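Local coordinates for CRISPR-associated protein, Cse2 family (Thermobifida fusca, PDB 4H79) that probably binds nucleic acid as the CasB (Cse2) subunit of the Cascade complex in type I-E CRISPR systems, at residues Arg119-Ser124 with Glu129-Arg134; Trp112-Ala117 with Thr156-Asp161. All blocks are in the same frame, centred on the assembly; numbering follows the deposited sequence.

Interaction 1: residues Arg119-Ser124 with Glu129-Arg134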
ATOM      1  N   ARG A 119     -13.267  -6.709   1.544  1.00 18.93           N
ATOM      2  CA  ARG A 119     -14.657  -7.231   1.518  1.00 21.18           C
ATOM      3  C   ARG A 119     -14.811  -8.374   0.454  1.00 19.90           C
ATOM      4  O   ARG A 119     -15.576  -9.310   0.671  1.00 21.66           O
ATOM      5  CB  ARG A 119     -15.653  -6.098   1.217  1.00 23.23           C
ATOM      6  CG  ARG A 119     -17.120  -6.586   1.353  1.00 24.75           C
ATOM      7  CD  ARG A 119     -17.355  -7.000   2.808  1.00 27.32           C
ATOM      8  NE  ARG A 119     -18.623  -7.730   3.079  1.00 39.98           N
ATOM      9  CZ  ARG A 119     -19.800  -7.188   3.426  1.00 45.09           C
ATOM     10  NH1 ARG A 119     -19.944  -5.882   3.522  1.00 38.09           N
ATOM     11  NH2 ARG A 119     -20.868  -7.965   3.666  1.00 42.09           N
ATOM     12  N   ARG A 120     -14.020  -8.331  -0.629  1.00 19.46           N
ATOM     13  CA  ARG A 120     -14.074  -9.381  -1.716  1.00 21.60           C
ATOM     14  C   ARG A 120     -13.578 -10.711  -1.213  1.00 20.53           C
ATOM     15  O   ARG A 120     -13.821 -11.740  -1.813  1.00 20.92           O
ATOM     16  CB  ARG A 120     -13.239  -8.977  -2.968  1.00 26.17           C
ATOM     17  CG  ARG A 120     -13.713  -7.703  -3.679  1.00 28.31           C
ATOM     18  CD  ARG A 120     -15.186  -7.690  -3.802  1.00 34.35           C
ATOM     19  NE  ARG A 120     -15.562  -6.531  -4.624  1.00 49.71           N
ATOM     20  CZ  ARG A 120     -15.751  -6.578  -5.935  1.00 40.29           C
ATOM     21  NH1 ARG A 120     -15.652  -7.727  -6.582  1.00 31.74           N
ATOM     22  NH2 ARG A 120     -16.092  -5.487  -6.586  1.00 41.88           N
ATOM     23  N   LEU A 121     -12.834 -10.687  -0.123  1.00 19.08           N
ATOM     24  CA  LEU A 121     -12.340 -11.955   0.503  1.00 21.45           C
ATOM     25  C   LEU A 121     -13.452 -12.779   1.120  1.00 23.33           C
ATOM     26  O   LEU A 121     -13.260 -13.929   1.449  1.00 23.77           O
ATOM     27  CB  LEU A 121     -11.284 -11.660   1.593  1.00 22.39           C
ATOM     28  CG  LEU A 121      -9.966 -11.049   1.107  1.00 19.58           C
ATOM     29  CD1 LEU A 121      -9.075 -10.627   2.309  1.00 19.29           C
ATOM     30  CD2 LEU A 121      -9.201 -12.029   0.215  1.00 18.60           C
ATOM     31  N   MET A 122     -14.648 -12.216   1.226  1.00 21.20           N
ATOM     32  CA  MET A 122     -15.769 -12.978   1.866  1.00 24.54           C
ATOM     33  C   MET A 122     -17.009 -12.875   0.968  1.00 20.73           C
ATOM     34  O   MET A 122     -17.053 -12.012   0.076  1.00 21.78           O
ATOM     35  CB  MET A 122     -16.031 -12.475   3.341  1.00 27.14           C
ATOM     36  CG  MET A 122     -16.360 -11.061   3.411  1.00 32.77           C
ATOM     37  SD  MET A 122     -15.858 -10.337   5.030  1.00 30.13           S
ATOM     38  CE  MET A 122     -14.093 -10.349   4.988  1.00 35.42           C
ATOM     39  N   PRO A 123     -18.007 -13.718   1.199  1.00 24.86           N
ATOM     40  CA  PRO A 123     -19.252 -13.650   0.336  1.00 32.07           C
ATOM     41  C   PRO A 123     -19.894 -12.265   0.524  1.00 37.32           C
ATOM     42  O   PRO A 123     -19.854 -11.725   1.631  1.00 36.19           O
ATOM     43  CB  PRO A 123     -20.133 -14.765   0.918  1.00 32.48           C
ATOM     44  CG  PRO A 123     -19.123 -15.749   1.538  1.00 29.93           C
ATOM     45  CD  PRO A 123     -18.097 -14.816   2.187  1.00 30.34           C
ATOM     46  N   SER A 124     -20.458 -11.661  -0.526  1.00 43.58           N
ATOM     47  CA  SER A 124     -21.025 -10.314  -0.390  1.00 50.50           C
ATOM     48  C   SER A 124     -22.218 -10.364   0.560  1.00 45.01           C
ATOM     49  O   SER A 124     -22.532  -9.374   1.181  1.00 57.77           O
ATOM     50  CB  SER A 124     -21.409  -9.700  -1.726  1.00 47.81           C
ATOM     51  OG  SER A 124     -22.461 -10.449  -2.246  1.00 66.77           O
ATOM     52  N   GLU A 129     -16.054 -12.984  10.554  1.00 26.15           N
ATOM     53  CA  GLU A 129     -15.854 -12.166  11.780  1.00 32.60           C
ATOM     54  C   GLU A 129     -14.408 -12.110  12.203  1.00 29.99           C
ATOM     55  O   GLU A 129     -13.939 -11.036  12.544  1.00 33.65           O
ATOM     56  CB  GLU A 129     -16.767 -12.627  12.928  1.00 40.98           C
ATOM     57  CG  GLU A 129     -18.206 -12.377  12.564  1.00 40.10           C
ATOM     58  CD  GLU A 129     -18.586 -10.883  12.557  1.00 53.90           C
ATOM     59  OE1 GLU A 129     -19.701 -10.607  12.036  1.00 52.02           O
ATOM     60  OE2 GLU A 129     -17.813  -9.991  13.068  1.00 41.47           O
ATOM     61  N   PRO A 130     -13.693 -13.252  12.170  1.00 35.42           N
ATOM     62  CA  PRO A 130     -12.259 -13.197  12.538  1.00 34.62           C
ATOM     63  C   PRO A 130     -11.466 -12.291  11.564  1.00 30.16           C
ATOM     64  O   PRO A 130     -10.651 -11.497  12.005  1.00 26.69           O
ATOM     65  CB  PRO A 130     -11.814 -14.675  12.424  1.00 34.31           C
ATOM     66  CG  PRO A 130     -13.085 -15.469  12.697  1.00 47.11           C
ATOM     67  CD  PRO A 130     -14.199 -14.653  12.070  1.00 35.67           C
ATOM     68  N   LEU A 131     -11.720 -12.385  10.251  1.00 26.76           N
ATOM     69  CA  LEU A 131     -11.035 -11.510   9.310  1.00 25.15           C
ATOM     70  C   LEU A 131     -11.465 -10.020   9.525  1.00 26.77           C
ATOM     71  O   LEU A 131     -10.640  -9.105   9.492  1.00 25.82           O
ATOM     72  CB  LEU A 131     -11.315 -11.942   7.885  1.00 24.66           C
ATOM     73  CG  LEU A 131     -10.681 -11.096   6.773  1.00 27.75           C
ATOM     74  CD1 LEU A 131      -9.170 -10.881   6.915  1.00 28.33           C
ATOM     75  CD2 LEU A 131     -11.025 -11.759   5.394  1.00 31.93           C
ATOM     76  N   ARG A 132     -12.746  -9.789   9.774  1.00 25.00           N
ATOM     77  CA  ARG A 132     -13.217  -8.419   9.938  1.00 30.30           C
ATOM     78  C   ARG A 132     -12.579  -7.848  11.208  1.00 31.40           C
ATOM     79  O   ARG A 132     -12.159  -6.671  11.227  1.00 31.49           O
ATOM     80  CB  ARG A 132     -14.743  -8.336  10.020  1.00 30.19           C
ATOM     81  CG  ARG A 132     -15.259  -6.842  10.020  1.00 31.77           C
ATOM     82  CD  ARG A 132     -15.626  -6.279  11.434  1.00 28.99           C
ATOM     83  NE  ARG A 132     -16.824  -6.994  11.929  1.00 38.30           N
ATOM     84  CZ  ARG A 132     -18.070  -6.624  11.618  1.00 44.89           C
ATOM     85  NH1 ARG A 132     -18.297  -5.519  10.866  1.00 46.96           N
ATOM     86  NH2 ARG A 132     -19.084  -7.363  12.040  1.00 39.90           N
ATOM     87  N   LYS A 133     -12.474  -8.679  12.253  1.00 30.49           N
ATOM     88  CA  LYS A 133     -11.841  -8.249  13.510  1.00 36.18           C
ATOM     89  C   LYS A 133     -10.391  -7.829  13.249  1.00 32.56           C
ATOM     90  O   LYS A 133      -9.946  -6.761  13.736  1.00 32.70           O
ATOM     91  CB  LYS A 133     -11.876  -9.361  14.560  1.00 47.19           C
ATOM     92  CG  LYS A 133     -11.198  -9.019  15.878  1.00 62.58           C
ATOM     93  CD  LYS A 133     -11.433 -10.105  16.934  1.00 79.97           C
ATOM     94  CE  LYS A 133     -10.762  -9.776  18.265  1.00 83.89           C
ATOM     95  NZ  LYS A 133     -11.677  -9.089  19.226  1.00 59.66           N
ATOM     96  N   ARG A 134      -9.660  -8.660  12.493  1.00 31.03           N
ATOM     97  CA  ARG A 134      -8.250  -8.357  12.139  1.00 39.12           C
ATOM     98  C   ARG A 134      -8.132  -7.089  11.299  1.00 32.84           C
ATOM     99  O   ARG A 134      -7.200  -6.309  11.485  1.00 35.68           O
ATOM    100  CB  ARG A 134      -7.559  -9.543  11.431  1.00 45.73           C
ATOM    101  CG  ARG A 134      -7.279 -10.663  12.435  1.00 70.04           C
ATOM    102  CD  ARG A 134      -6.948 -12.004  11.788  1.00 84.28           C
ATOM    103  NE  ARG A 134      -5.532 -12.101  11.454  1.00 93.17           N
ATOM    104  CZ  ARG A 134      -5.010 -11.877  10.249  1.00 60.70           C
ATOM    105  NH1 ARG A 134      -5.790 -11.542   9.220  1.00 74.73           N
ATOM    106  NH2 ARG A 134      -3.694 -12.002  10.081  1.00 65.58           N
TER

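Interaction 2: residues Trp112-Ala117 with Thr156-Asp161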
ATOM      1  N   TRP A 112      -9.130   0.980  -6.407  1.00 31.99           N
ATOM      2  CA  TRP A 112      -9.363  -0.117  -5.431  1.00 25.75           C
ATOM      3  C   TRP A 112      -8.962   0.265  -3.994  1.00 24.39           C
ATOM      4  O   TRP A 112      -7.749   0.182  -3.600  1.00 23.98           O
ATOM      5  CB  TRP A 112      -8.597  -1.371  -5.857  1.00 24.43           C
ATOM      6  CG  TRP A 112      -9.280  -2.087  -6.962  1.00 27.82           C
ATOM      7  CD1 TRP A 112      -9.229  -1.825  -8.339  1.00 27.24           C
ATOM      8  CD2 TRP A 112     -10.247  -3.187  -6.801  1.00 30.16           C
ATOM      9  NE1 TRP A 112     -10.053  -2.720  -9.018  1.00 29.59           N
ATOM     10  CE2 TRP A 112     -10.680  -3.564  -8.153  1.00 30.31           C
ATOM     11  CE3 TRP A 112     -10.754  -3.899  -5.691  1.00 26.98           C
ATOM     12  CZ2 TRP A 112     -11.597  -4.620  -8.375  1.00 29.00           C
ATOM     13  CZ3 TRP A 112     -11.685  -4.921  -5.918  1.00 30.35           C
ATOM     14  CH2 TRP A 112     -12.082  -5.294  -7.238  1.00 25.43           C
ATOM     15  N   GLY A 113      -9.939   0.667  -3.199  1.00 23.14           N
ATOM     16  CA  GLY A 113      -9.692   1.025  -1.774  1.00 23.75           C
ATOM     17  C   GLY A 113      -9.458  -0.262  -0.964  1.00 26.47           C
ATOM     18  O   GLY A 113      -9.930  -1.356  -1.366  1.00 23.54           O
ATOM     19  N   LEU A 114      -8.728  -0.138   0.157  1.00 22.08           N
ATOM     20  CA  LEU A 114      -8.430  -1.301   0.980  1.00 21.76           C
ATOM     21  C   LEU A 114      -9.703  -2.008   1.564  1.00 22.14           C
ATOM     22  O   LEU A 114      -9.771  -3.241   1.601  1.00 18.77           O
ATOM     23  CB  LEU A 114      -7.497  -0.977   2.117  1.00 20.24           C
ATOM     24  CG  LEU A 114      -7.052  -2.146   3.004  1.00 22.15           C
ATOM     25  CD1 LEU A 114      -6.128  -3.034   2.219  1.00 22.87           C
ATOM     26  CD2 LEU A 114      -6.265  -1.572   4.208  1.00 24.17           C
ATOM     27  N   GLY A 115     -10.676  -1.220   2.003  1.00 19.86           N
ATOM     28  CA  GLY A 115     -11.936  -1.780   2.577  1.00 23.26           C
ATOM     29  C   GLY A 115     -12.698  -2.582   1.500  1.00 24.94           C
ATOM     30  O   GLY A 115     -13.139  -3.736   1.750  1.00 22.43           O
ATOM     31  N   GLU A 116     -12.818  -2.007   0.291  1.00 23.64           N
ATOM     32  CA  GLU A 116     -13.485  -2.705  -0.834  1.00 23.55           C
ATOM     33  C   GLU A 116     -12.748  -4.004  -1.173  1.00 19.90           C
ATOM     34  O   GLU A 116     -13.390  -5.029  -1.433  1.00 24.24           O
ATOM     35  CB  GLU A 116     -13.518  -1.860  -2.102  1.00 26.09           C
ATOM     36  CG  GLU A 116     -14.417  -0.628  -1.963  1.00 30.53           C
ATOM     37  CD  GLU A 116     -13.667   0.636  -1.399  1.00 39.31           C
ATOM     38  OE1 GLU A 116     -12.654   0.571  -0.609  1.00 35.00           O
ATOM     39  OE2 GLU A 116     -14.123   1.730  -1.754  1.00 47.72           O
ATOM     40  N   ALA A 117     -11.416  -3.951  -1.227  1.00 19.93           N
ATOM     41  CA  ALA A 117     -10.617  -5.157  -1.568  1.00 23.71           C
ATOM     42  C   ALA A 117     -10.806  -6.218  -0.529  1.00 21.83           C
ATOM     43  O   ALA A 117     -11.022  -7.430  -0.847  1.00 18.99           O
ATOM     44  CB  ALA A 117      -9.115  -4.788  -1.703  1.00 19.67           C
ATOM     45  N   THR A 156      -1.239 -10.287   1.830  1.00 19.03           N
ATOM     46  CA  THR A 156      -0.990 -11.699   1.532  1.00 22.78           C
ATOM     47  C   THR A 156      -2.324 -12.392   1.124  1.00 21.74           C
ATOM     48  O   THR A 156      -2.366 -13.237   0.193  1.00 19.70           O
ATOM     49  CB  THR A 156      -0.331 -12.379   2.736  1.00 30.41           C
ATOM     50  OG1 THR A 156       0.954 -11.769   2.952  1.00 33.07           O
ATOM     51  CG2 THR A 156      -0.043 -13.787   2.445  1.00 38.14           C
ATOM     52  N   LEU A 157      -3.387 -12.073   1.878  1.00 19.95           N
ATOM     53  CA  LEU A 157      -4.708 -12.681   1.608  1.00 23.92           C
ATOM     54  C   LEU A 157      -5.263 -12.137   0.292  1.00 22.09           C
ATOM     55  O   LEU A 157      -5.795 -12.880  -0.512  1.00 19.70           O
ATOM     56  CB  LEU A 157      -5.704 -12.438   2.768  1.00 22.18           C
ATOM     57  CG  LEU A 157      -5.331 -13.050   4.131  1.00 25.38           C
ATOM     58  CD1 LEU A 157      -6.338 -12.541   5.176  1.00 25.09           C
ATOM     59  CD2 LEU A 157      -5.328 -14.595   4.144  1.00 30.04           C
ATOM     60  N   LEU A 158      -5.112 -10.814   0.075  1.00 19.64           N
ATOM     61  CA  LEU A 158      -5.562 -10.247  -1.208  1.00 20.48           C
ATOM     62  C   LEU A 158      -4.835 -10.899  -2.402  1.00 22.84           C
ATOM     63  O   LEU A 158      -5.467 -11.139  -3.449  1.00 19.31           O
ATOM     64  CB  LEU A 158      -5.328  -8.730  -1.263  1.00 17.61           C
ATOM     65  CG  LEU A 158      -6.088  -7.903  -0.229  1.00 16.12           C
ATOM     66  CD1 LEU A 158      -5.695  -6.404  -0.409  1.00 17.53           C
ATOM     67  CD2 LEU A 158      -7.667  -8.090  -0.410  1.00 16.46           C
ATOM     68  N   ARG A 159      -3.515 -11.122  -2.262  1.00 18.28           N
ATOM     69  CA  ARG A 159      -2.758 -11.764  -3.321  1.00 16.85           C
ATOM     70  C   ARG A 159      -3.300 -13.130  -3.661  1.00 17.30           C
ATOM     71  O   ARG A 159      -3.384 -13.497  -4.848  1.00 16.93           O
ATOM     72  CB  ARG A 159      -1.251 -11.877  -2.895  1.00 15.17           C
ATOM     73  CG  ARG A 159      -0.432 -12.493  -3.996  1.00 19.17           C
ATOM     74  CD  ARG A 159       1.000 -12.939  -3.539  1.00 17.00           C
ATOM     75  NE  ARG A 159       1.479 -13.773  -4.637  1.00 25.48           N
ATOM     76  CZ  ARG A 159       1.072 -15.017  -4.855  1.00 26.81           C
ATOM     77  NH1 ARG A 159       0.298 -15.646  -3.942  1.00 24.12           N
ATOM     78  NH2 ARG A 159       1.511 -15.650  -5.934  1.00 28.46           N
ATOM     79  N   ARG A 160      -3.623 -13.935  -2.630  1.00 20.34           N
ATOM     80  CA  ARG A 160      -4.110 -15.333  -2.844  1.00 20.57           C
ATOM     81  C   ARG A 160      -5.406 -15.327  -3.692  1.00 19.30           C
ATOM     82  O   ARG A 160      -5.608 -16.214  -4.504  1.00 19.83           O
ATOM     83  CB  ARG A 160      -4.323 -16.050  -1.466  1.00 26.30           C
ATOM     84  CG  ARG A 160      -4.655 -17.552  -1.565  1.00 40.13           C
ATOM     85  CD  ARG A 160      -3.968 -18.336  -0.434  1.00 47.88           C
ATOM     86  NE  ARG A 160      -3.765 -19.749  -0.769  1.00 50.82           N
ATOM     87  CZ  ARG A 160      -4.669 -20.705  -0.543  1.00 53.11           C
ATOM     88  NH1 ARG A 160      -4.406 -21.980  -0.894  1.00 43.79           N
ATOM     89  NH2 ARG A 160      -5.837 -20.389   0.036  1.00 42.20           N
ATOM     90  N   ASP A 161      -6.232 -14.284  -3.543  1.00 16.95           N
ATOM     91  CA  ASP A 161      -7.500 -14.144  -4.296  1.00 18.46           C
ATOM     92  C   ASP A 161      -7.312 -13.273  -5.544  1.00 19.86           C
ATOM     93  O   ASP A 161      -8.268 -12.979  -6.222  1.00 19.09           O
ATOM     94  CB  ASP A 161      -8.603 -13.560  -3.382  1.00 19.05           C
ATOM     95  CG  ASP A 161      -9.336 -14.630  -2.580  1.00 24.35           C
ATOM     96  OD1 ASP A 161      -8.705 -15.714  -2.282  1.00 23.44           O
ATOM     97  OD2 ASP A 161     -10.539 -14.438  -2.295  1.00 20.27           O
TER

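Interaction 1: residues Arg119-Ser124 with Glu129-Arg134
Leu-121 and Met-122 reach across to one branch of Leu-131. All the contact across the two segments is apolar. The methyl CE of Met-122 lies 3.4 Å from CD2 of Leu-131, which is tighter than usual for two carbons. The CG of Leu-131 is a little farther from that same methyl. CB of Leu-121 meets the same CD2 at 3.8 Å, and CD1 of Leu-121 reaches it too. One methyl of Leu-131 is therefore shared by two neighbours from the loop. The side chains of Leu-121 and Leu-131 cross at about a right angle. In Met-122, CG stands between the backbone N and the carbonyl carbon (chi1 59°), and the chain bends at its last torsion (chi3 69°). This folds CE back onto the leucine.

The arrangement is a helix-loop-helix connection in an all-helical fold. A type I beta turn runs from Arg-119 to Met-122, following helix 114-119. The N of Met-122 bonds to the O of Arg-119 at 3.1 Å and closes that turn. The next helix begins at Glu-129. Leu-157 of helix 144-160 also touches both leucines, and Phe-194 packs on Met-122.

No hydrogen bond or salt bridge joins the two segments. Within the helix, NH2 of Arg-132 forms a salt bridge with OE2 of Glu-129 at 3.1 Å. The carboxylate oxygen uses its syn lone pair and lies close to the guanidinium plane, 12° out of it. NE of Arg-132 adds a weak bond to the same oxygen. Asp-128, just before the helix, accepts a hydrogen bond from the backbone N of Leu-131.

Interaction 2: residues Trp112-Ala117 with Thr156-Asp161
Leu-158 packs against Ala-117, with Leu-114 at the margin. The contact is helix-to-helix packing: the short helix 114-119 lies against the C-terminal end of helix 144-160. No hydrogen bond joins the two segments, and all three touching residues are buried. This is plain hydrophobic packing inside the helical Cse2 fold.

Leu-158 can be followed outward. Its CB leaves the helix toward the 112-117 segment. CG is placed anti to the carbonyl carbon, beside the backbone N (chi1 -62°), and carries the two methyls across to the other helix. CD1 is the branch that faces both apolar neighbours. It lies 4.0 Å from CB of Ala-117 and 4.3 Å from CD1 of Leu-114, so the second of these is a looser touch. CD2 takes the closer position. It sits 3.8 Å from CB of Ala-117 and also meets the backbone of that residue. The small alanine side chain probably allows the leucine to come this close to the main chain. The two CA atoms, of Ala-117 and Leu-158, are 7.2 Å apart.

Leu-114 approaches from the first turn of its helix, one turn before Ala-117. Gly-113 is the N-cap, and its O accepts a bond from N of Ala-117 at 3.0 Å. That bond belongs to the first turn of the helix. Leu-114 also packs on Phe-135 of helix 129-138 and on Leu-151 and Ile-154 of helix 144-160. His-98 of helix 80-99 touches Leu-158, and Ile-163 from the following loop touches Ala-117. At the tip of Leu-158, CD2 rests 3.4 Å from the carbonyl O of Ala-117 and 3.7 Å from its C.

In the fold
From the N terminus, the chain runs through five helices, the last of them 80-99, before segment 112-117, where interaction 2 opens. Helix 114-119 then ends and the loop of interaction 1 begins. Interaction 1 closes a short loop, with four residues between its segments, when helix 129-138 starts. The chain continues into helix 144-160, whose C-terminal end completes interaction 2 and closes a loop of 38 residues. Interaction 1 is nested within that loop. The two centres are about 10 Å apart, and the contacts touch where Leu-121 reaches Leu-158 and Asp-161. Together they tie three successive helices, 114-119, 129-138 and 144-160.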